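High-affinity zinc uptake system protein znuA (Streptococcus suis, PDB 3MFQ) binds a zinc ion between its two lobes and probably serves as the extracellular substrate-binding component of an ABC importer for metal ions. Local coordinates at residues A[31-36]-A[51-56]; A[59-64]-A[73-78]; A[162-167]-A[179-184]. All coordinates share one frame; numbering follows the deposited sequence.

Contact 1: A[31-36]-A[51-56]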
# COMPACT_ATOMS: atom_id res chain seq x y z
N ASP A 31 7.51 13.38 -11.62
CA ASP A 31 6.78 12.81 -12.74
C ASP A 31 6.04 11.55 -12.33
O ASP A 31 6.55 10.44 -12.48
CB ASP A 31 7.74 12.49 -13.89
CG ASP A 31 7.46 13.33 -15.12
OD1 ASP A 31 6.53 12.99 -15.88
OD2 ASP A 31 8.18 14.34 -15.33
N LEU A 32 4.83 11.72 -11.81
CA LEU A 32 4.02 10.59 -11.41
C LEU A 32 3.52 9.83 -12.63
O LEU A 32 2.93 10.42 -13.53
CB LEU A 32 2.84 11.04 -10.54
CG LEU A 32 1.89 9.91 -10.14
CD1 LEU A 32 2.65 8.75 -9.53
CD2 LEU A 32 0.82 10.42 -9.19
N LEU A 33 3.75 8.53 -12.65
CA LEU A 33 3.36 7.70 -13.77
C LEU A 33 1.97 7.12 -13.57
O LEU A 33 1.07 7.32 -14.39
CB LEU A 33 4.36 6.57 -13.98
CG LEU A 33 5.83 7.00 -13.95
CD1 LEU A 33 6.70 5.88 -14.49
CD2 LEU A 33 6.03 8.27 -14.76
N ILE A 34 1.79 6.41 -12.46
CA ILE A 34 0.52 5.79 -12.14
C ILE A 34 -0.35 6.73 -11.30
O ILE A 34 -0.05 6.99 -10.14
CB ILE A 34 0.72 4.46 -11.38
CG1 ILE A 34 1.72 3.58 -12.12
CG2 ILE A 34 -0.61 3.75 -11.19
CD1 ILE A 34 1.99 2.25 -11.45
N PRO A 35 -1.43 7.24 -11.91
CA PRO A 35 -2.34 8.19 -11.25
C PRO A 35 -3.00 7.59 -10.02
O PRO A 35 -3.41 6.43 -10.05
CB PRO A 35 -3.40 8.46 -12.33
CG PRO A 35 -2.74 8.11 -13.61
CD PRO A 35 -1.84 6.96 -13.29
N ALA A 36 -3.10 8.37 -8.95
CA ALA A 36 -3.77 7.93 -7.74
C ALA A 36 -5.14 7.35 -8.08
O ALA A 36 -5.89 7.94 -8.86
CB ALA A 36 -3.91 9.08 -6.76
N SER A 51 8.77 7.08 -21.93
CA SER A 51 9.40 8.36 -22.22
C SER A 51 9.76 9.08 -20.93
O SER A 51 10.88 9.57 -20.76
CB SER A 51 8.47 9.24 -23.07
OG SER A 51 9.03 10.51 -23.30
N LYS A 52 8.80 9.14 -20.01
CA LYS A 52 9.01 9.76 -18.70
C LYS A 52 10.20 9.15 -17.98
O LYS A 52 11.00 9.86 -17.37
CB LYS A 52 7.75 9.61 -17.85
CG LYS A 52 6.52 10.31 -18.40
CD LYS A 52 5.25 9.61 -17.93
CE LYS A 52 4.00 10.42 -18.26
NZ LYS A 52 3.82 11.57 -17.32
N LEU A 53 10.31 7.83 -18.05
CA LEU A 53 11.42 7.12 -17.42
C LEU A 53 12.74 7.52 -18.06
O LEU A 53 13.75 7.71 -17.38
CB LEU A 53 11.24 5.61 -17.56
CG LEU A 53 9.99 5.01 -16.92
CD1 LEU A 53 9.91 3.53 -17.20
CD2 LEU A 53 9.98 5.28 -15.43
N GLN A 54 12.72 7.65 -19.38
CA GLN A 54 13.91 7.96 -20.16
C GLN A 54 14.38 9.39 -19.91
O GLN A 54 15.57 9.64 -19.75
CB GLN A 54 13.62 7.73 -21.65
CG GLN A 54 14.78 7.13 -22.43
CD GLN A 54 15.79 8.17 -22.89
OE1 GLN A 54 16.96 7.87 -23.11
NE2 GLN A 54 15.33 9.41 -23.03
N LYS A 55 13.43 10.32 -19.88
CA LYS A 55 13.73 11.73 -19.69
C LYS A 55 14.12 12.03 -18.24
O LYS A 55 14.64 13.10 -17.94
CB LYS A 55 12.53 12.60 -20.07
CG LYS A 55 12.09 12.49 -21.53
CD LYS A 55 10.85 13.34 -21.79
CE LYS A 55 10.43 13.29 -23.25
NZ LYS A 55 9.17 14.05 -23.49
N ALA A 56 13.85 11.08 -17.36
CA ALA A 56 14.07 11.28 -15.93
C ALA A 56 15.55 11.26 -15.55
O ALA A 56 16.33 10.48 -16.08
CB ALA A 56 13.29 10.24 -15.13
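Lys-52 and Asp-31 cross at about a right angle, and the aspartate meets more than the tip of the lysine. Lys-52 CG passes 3.7 Å from Asp-31 OD1. The lysine chain then bends at its last torsion (chi4 -77°), and Lys-52 NZ comes to 3.4 Å from the same Asp-31 OD1. This pair is a salt bridge, but its hydrogen bond is weak. The other carboxylate oxygen, OD2, forms a salt bridge with Arg-8. Each carboxylate oxygen of Asp-31 thus has a positively charged partner, which would probably favour the ionised form.

The strand that carries Asp-31, 29-32, is an outermost strand of the four-stranded parallel sheet in this Rossmann-like lobe. Its neighbour is strand 8-11, to which Asp-31 is tied through the backbones of Val-9 and Val-11. Helix 47-55 packs against the end of strand 29-32 and leads on to strand 58-61, on the far side of strand 8-11. The contact thus lies within a beta-alpha-beta crossover that skips one strand.

Leu-33 approaches Lys-52 tip to tip. In both residues CG is anti to the carbonyl carbon and beside the backbone N. The two methyls of Leu-33 divide the work. Leu-33 CD2 lies 3.5 Å from Lys-52 CD, so it packs on the aliphatic part of the lysine. Leu-33 CD1 reaches Leu-53 CD2, also at 3.5 Å, and here the two leucine side chains cross at about a right angle. Both leucines are buried, whereas Asp-31 and Lys-52 stay partly exposed.

Contact 2: A[59-64]-A[73-78]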
# COMPACT_ATOMS: atom_id res chain seq x y z
N VAL A 59 14.75 7.76 -11.34
CA VAL A 59 13.49 7.03 -11.32
C VAL A 59 13.36 6.23 -10.03
O VAL A 59 14.25 5.46 -9.68
CB VAL A 59 13.37 6.09 -12.54
CG1 VAL A 59 12.12 5.23 -12.43
CG2 VAL A 59 13.35 6.89 -13.84
N LEU A 60 12.25 6.41 -9.32
CA LEU A 60 12.02 5.71 -8.06
C LEU A 60 10.77 4.85 -8.11
O LEU A 60 9.72 5.28 -8.60
CB LEU A 60 11.93 6.70 -6.90
CG LEU A 60 13.24 7.31 -6.41
CD1 LEU A 60 12.98 8.44 -5.43
CD2 LEU A 60 14.13 6.25 -5.79
N TYR A 61 10.88 3.62 -7.60
CA TYR A 61 9.74 2.70 -7.57
C TYR A 61 9.81 1.76 -6.37
O TYR A 61 10.83 1.67 -5.70
CB TYR A 61 9.66 1.89 -8.87
CG TYR A 61 10.79 0.91 -9.06
CD1 TYR A 61 12.09 1.34 -9.32
CD2 TYR A 61 10.56 -0.46 -9.00
CE1 TYR A 61 13.12 0.44 -9.50
CE2 TYR A 61 11.59 -1.37 -9.18
CZ TYR A 61 12.87 -0.91 -9.43
OH TYR A 61 13.89 -1.82 -9.61
N HIS A 62 8.70 1.08 -6.10
CA HIS A 62 8.60 0.16 -4.97
C HIS A 62 9.49 -1.06 -5.17
O HIS A 62 10.42 -1.29 -4.39
CB HIS A 62 7.16 -0.30 -4.79
CG HIS A 62 6.21 0.79 -4.41
ND1 HIS A 62 6.08 1.95 -5.15
CD2 HIS A 62 5.33 0.90 -3.38
CE1 HIS A 62 5.17 2.73 -4.58
NE2 HIS A 62 4.70 2.11 -3.51
N GLY A 63 9.20 -1.83 -6.21
CA GLY A 63 9.89 -3.09 -6.43
C GLY A 63 9.00 -4.24 -6.02
O GLY A 63 7.78 -4.10 -5.94
N LEU A 64 9.61 -5.39 -5.75
CA LEU A 64 8.87 -6.57 -5.32
C LEU A 64 7.75 -6.91 -6.30
O LEU A 64 6.74 -7.50 -5.91
CB LEU A 64 8.29 -6.36 -3.92
CG LEU A 64 9.26 -5.81 -2.87
CD1 LEU A 64 8.60 -5.78 -1.50
CD2 LEU A 64 10.54 -6.63 -2.83
N ALA A 73 11.49 -2.80 -17.01
CA ALA A 73 11.76 -1.42 -17.40
C ALA A 73 12.25 -0.57 -16.24
O ALA A 73 13.10 0.30 -16.41
CB ALA A 73 10.42 -0.91 -17.90
N LEU A 74 11.70 -0.84 -15.06
CA LEU A 74 12.09 -0.13 -13.85
C LEU A 74 13.43 -0.64 -13.37
O LEU A 74 14.30 0.15 -12.99
CB LEU A 74 11.03 -0.33 -12.77
CG LEU A 74 9.63 0.19 -13.08
CD1 LEU A 74 8.61 -0.35 -12.10
CD2 LEU A 74 9.61 1.71 -13.10
N GLU A 75 13.61 -1.96 -13.39
CA GLU A 75 14.87 -2.56 -12.96
C GLU A 75 16.02 -2.05 -13.80
O GLU A 75 17.17 -2.05 -13.37
CB GLU A 75 14.80 -4.08 -13.04
CG GLU A 75 13.99 -4.73 -11.93
CD GLU A 75 14.11 -6.24 -11.93
OE1 GLU A 75 14.31 -6.82 -13.02
OE2 GLU A 75 14.01 -6.84 -10.85
N LYS A 76 15.70 -1.61 -15.01
CA LYS A 76 16.72 -1.17 -15.96
C LYS A 76 17.16 0.25 -15.68
O LYS A 76 18.35 0.57 -15.75
CB LYS A 76 16.18 -1.26 -17.39
CG LYS A 76 17.22 -1.05 -18.47
CD LYS A 76 17.74 -2.38 -19.01
CE LYS A 76 16.66 -3.15 -19.76
NZ LYS A 76 17.11 -4.48 -20.27
N THR A 77 16.20 1.11 -15.35
CA THR A 77 16.47 2.54 -15.28
C THR A 77 16.31 3.14 -13.88
O THR A 77 16.83 4.22 -13.60
CB THR A 77 15.55 3.32 -16.25
OG1 THR A 77 15.87 4.71 -16.20
CG2 THR A 77 14.09 3.13 -15.88
N GLY A 78 15.60 2.44 -13.00
CA GLY A 78 15.21 3.02 -11.73
C GLY A 78 15.80 2.40 -10.48
O GLY A 78 16.51 1.39 -10.54
O HOH W 1 17.17 6.25 -12.00
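Strand 59-61 and helix 73-77 run in largely opposed directions, 132° apart, with their axes 8.8 Å from each other at closest approach. The backbones draw together where the helix ends. There Val-59 CA and Gly-78 CA are 4.4 Å apart. Gly-78 is the first residue to leave the helical conformation, although its N still bonds to Leu-74 O. It has no side chain, which allows its backbone to lie close against Val-59 and Tyr-61. A water joins the two segments at this point. It accepts from Val-59 N at 2.9 Å and donates to Thr-77 O at 2.6 Å.

The main side-chain contact is a CH-pi interaction between Tyr-61 and Leu-74. Tyr-61 holds CG in the crowded position between the backbone N and the carbonyl carbon (chi1 68°). One face of its ring then meets the helix. Leu-74 CB stands over the centre of this face, 3.6 Å from the Tyr-61 ring centroid and only 5° off the ring normal. Leu-74 CD1 extends the cover to one side, 3.7 Å from Tyr-61 CD2. On the ring's edge, near its plane, Tyr-61 CE1 comes to 3.5 Å from Gly-78 C. The hydroxyl end of the ring passes beside CA and CG of Glu-75 as plain packing. Val-59 adds a looser apolar touch, with CG1 4.4 Å from Leu-74 CD2.

Beyond Gly-78 the chain enters strand 79-80, where Val-79 bonds through its backbone to Val-59 and Tyr-61. Strand, helix and adjacent parallel strand form a classic beta-alpha-beta unit, as in Rossmann-like sheets, with the helix packed on its first strand.

Contact 3: A[162-167]-A[179-184]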
# COMPACT_ATOMS: atom_id res chain seq x y z
N GLU A 162 -10.83 -10.75 19.86
CA GLU A 162 -11.69 -11.57 19.02
C GLU A 162 -12.13 -10.81 17.78
O GLU A 162 -12.57 -11.41 16.80
CB GLU A 162 -12.92 -12.03 19.80
CG GLU A 162 -12.72 -12.04 21.31
CD GLU A 162 -12.95 -10.68 21.93
OE1 GLU A 162 -14.03 -10.10 21.71
OE2 GLU A 162 -12.05 -10.20 22.65
N SER A 163 -12.00 -9.49 17.81
CA SER A 163 -12.42 -8.65 16.69
C SER A 163 -11.24 -8.21 15.84
O SER A 163 -11.38 -7.37 14.94
CB SER A 163 -13.20 -7.44 17.20
OG SER A 163 -14.34 -7.83 17.93
N ARG A 164 -10.06 -8.77 16.11
CA ARG A 164 -8.86 -8.43 15.35
C ARG A 164 -8.77 -9.24 14.06
O ARG A 164 -7.78 -9.92 13.82
CB ARG A 164 -7.61 -8.64 16.20
CG ARG A 164 -7.51 -7.70 17.39
CD ARG A 164 -6.13 -7.11 17.51
NE ARG A 164 -6.16 -5.86 18.25
CZ ARG A 164 -5.17 -4.97 18.27
NH1 ARG A 164 -4.06 -5.20 17.57
NH2 ARG A 164 -5.28 -3.86 18.97
N TYR A 165 -9.82 -9.14 13.25
CA TYR A 165 -9.87 -9.85 11.98
C TYR A 165 -10.29 -8.92 10.86
O TYR A 165 -11.41 -8.41 10.84
CB TYR A 165 -10.83 -11.03 12.07
CG TYR A 165 -10.34 -12.14 12.97
CD1 TYR A 165 -10.62 -12.12 14.33
CD2 TYR A 165 -9.61 -13.20 12.47
CE1 TYR A 165 -10.18 -13.13 15.16
CE2 TYR A 165 -9.16 -14.21 13.29
CZ TYR A 165 -9.45 -14.17 14.64
OH TYR A 165 -9.01 -15.18 15.46
N LEU A 166 -9.38 -8.70 9.92
CA LEU A 166 -9.61 -7.77 8.82
C LEU A 166 -9.94 -8.53 7.54
O LEU A 166 -9.27 -9.50 7.19
CB LEU A 166 -8.37 -6.90 8.60
CG LEU A 166 -8.44 -5.81 7.53
CD1 LEU A 166 -9.56 -4.84 7.83
CD2 LEU A 166 -7.11 -5.09 7.44
N VAL A 167 -10.98 -8.09 6.84
CA VAL A 167 -11.36 -8.70 5.58
C VAL A 167 -11.30 -7.69 4.45
O VAL A 167 -11.99 -6.67 4.47
CB VAL A 167 -12.77 -9.31 5.64
CG1 VAL A 167 -13.12 -9.96 4.31
CG2 VAL A 167 -12.86 -10.32 6.77
N SER A 179 2.18 -6.35 12.03
CA SER A 179 2.70 -5.28 12.87
C SER A 179 1.85 -5.05 14.12
O SER A 179 2.35 -4.56 15.14
CB SER A 179 2.84 -3.98 12.07
OG SER A 179 3.70 -4.16 10.96
N TYR A 180 0.57 -5.40 14.05
CA TYR A 180 -0.35 -5.09 15.14
C TYR A 180 -1.24 -6.26 15.52
O TYR A 180 -2.44 -6.10 15.70
CB TYR A 180 -1.21 -3.89 14.77
CG TYR A 180 -0.39 -2.79 14.16
CD1 TYR A 180 0.18 -1.80 14.95
CD2 TYR A 180 -0.16 -2.76 12.80
CE1 TYR A 180 0.95 -0.81 14.38
CE2 TYR A 180 0.59 -1.77 12.22
CZ TYR A 180 1.15 -0.80 13.02
OH TYR A 180 1.91 0.20 12.46
N ASP A 181 -0.65 -7.44 15.64
CA ASP A 181 -1.37 -8.61 16.09
C ASP A 181 -2.75 -8.70 15.44
O ASP A 181 -3.78 -8.67 16.13
CB ASP A 181 -1.52 -8.58 17.61
CG ASP A 181 -2.05 -9.88 18.17
OD1 ASP A 181 -1.61 -10.95 17.71
OD2 ASP A 181 -2.92 -9.82 19.06
N PHE A 182 -2.77 -8.79 14.11
CA PHE A 182 -4.02 -8.88 13.37
C PHE A 182 -4.05 -10.08 12.44
O PHE A 182 -3.01 -10.63 12.08
CB PHE A 182 -4.24 -7.61 12.55
CG PHE A 182 -5.32 -6.73 13.09
CD1 PHE A 182 -5.04 -5.76 14.04
CD2 PHE A 182 -6.62 -6.86 12.64
CE1 PHE A 182 -6.03 -4.95 14.53
CE2 PHE A 182 -7.62 -6.05 13.13
CZ PHE A 182 -7.33 -5.09 14.08
N THR A 183 -5.26 -10.49 12.06
CA THR A 183 -5.45 -11.59 11.12
C THR A 183 -6.19 -11.09 9.89
O THR A 183 -7.26 -10.50 10.00
CB THR A 183 -6.26 -12.73 11.76
OG1 THR A 183 -5.50 -13.31 12.84
CG2 THR A 183 -6.55 -13.81 10.73
N LEU A 184 -5.62 -11.34 8.71
CA LEU A 184 -6.20 -10.86 7.46
C LEU A 184 -6.67 -11.99 6.55
O LEU A 184 -5.94 -12.95 6.30
CB LEU A 184 -5.20 -9.98 6.70
CG LEU A 184 -5.57 -9.66 5.25
CD1 LEU A 184 -6.76 -8.72 5.19
CD2 LEU A 184 -4.38 -9.08 4.50
O HOH W 2 -5.58 -11.72 15.60
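Arg-164 has CG anti to the carbonyl carbon and beside the backbone N, and its chain bends at chi2 (-134°). This carries the guanidinium along the loop 180-182. Phe-182 has an unusual first torsion (chi1 -108°) that sets one face of its ring against the arginine chain, and the two side chains cross at about a right angle. Arg-164 CB stands over the middle of this face, 4.0 Å from the Phe-182 centroid, in a CH-pi contact. Farther along, Phe-182 CE1 lies over one face of the guanidinium, 3.6 Å from Arg-164 NH1. The guanidinium and ring planes are inclined by 36°, so they are not stacked flat.

Tyr-180 O and Asp-181 O lie near the guanidinium plane. Arg-164 NH1 meets Tyr-180 O at 2.6 Å, but the angle makes this a weak hydrogen bond.

Arg-164 is the centre of an inverse gamma turn, after which strand 165-167 pairs in parallel with strand 183-185. Thr-183 N donates to Arg-164 O at 3.1 Å, coming from above the carbonyl plane. Leu-166 N donates to Thr-183 O at 2.8 Å, nearly straight. On one face of the sheet, Tyr-165 and Thr-183 lie side by side, with Tyr-165 CD2 3.5 Å from Thr-183 CB. On the other face, Leu-166 and Leu-184 point the same way, and Leu-184 CD1 is 4.1 Å from Leu-166 CG. These strands and helix 174-179 form a beta-alpha-beta unit.

Asp-181 has its salt bridge with Lys-161. Its OD2 is 5.0 Å from Arg-164 NH1, so any attraction there would probably act through space. Arg-164 instead gives weak hydrogen bonds to two carbonyl oxygens, from NH1 to Tyr-180 and from Arg-164 NE to Ile-159.

From the N terminus the three contacts follow in series; none nests in or crosses another. Contact 1 closes the loop between strand 29-32 and helix 47-55. Contact 2 opens almost at once, since that helix runs on to strand 58-61, and closes after helix 71-77. Both serve the same four-stranded sheet and touch, as Leu-53 packs on Val-59, Thr-77 and Leu-74. Contact 3 closes the strand-helix-strand unit 165-167, 174-179, 183-185. It is on the opposite side of the chain's centre, its centre 36 Å from that of contact 1. His-41 lies in the loop closed by contact 1, His-170 in that closed by contact 3. With His-104 and Asp-254 they bind the zinc.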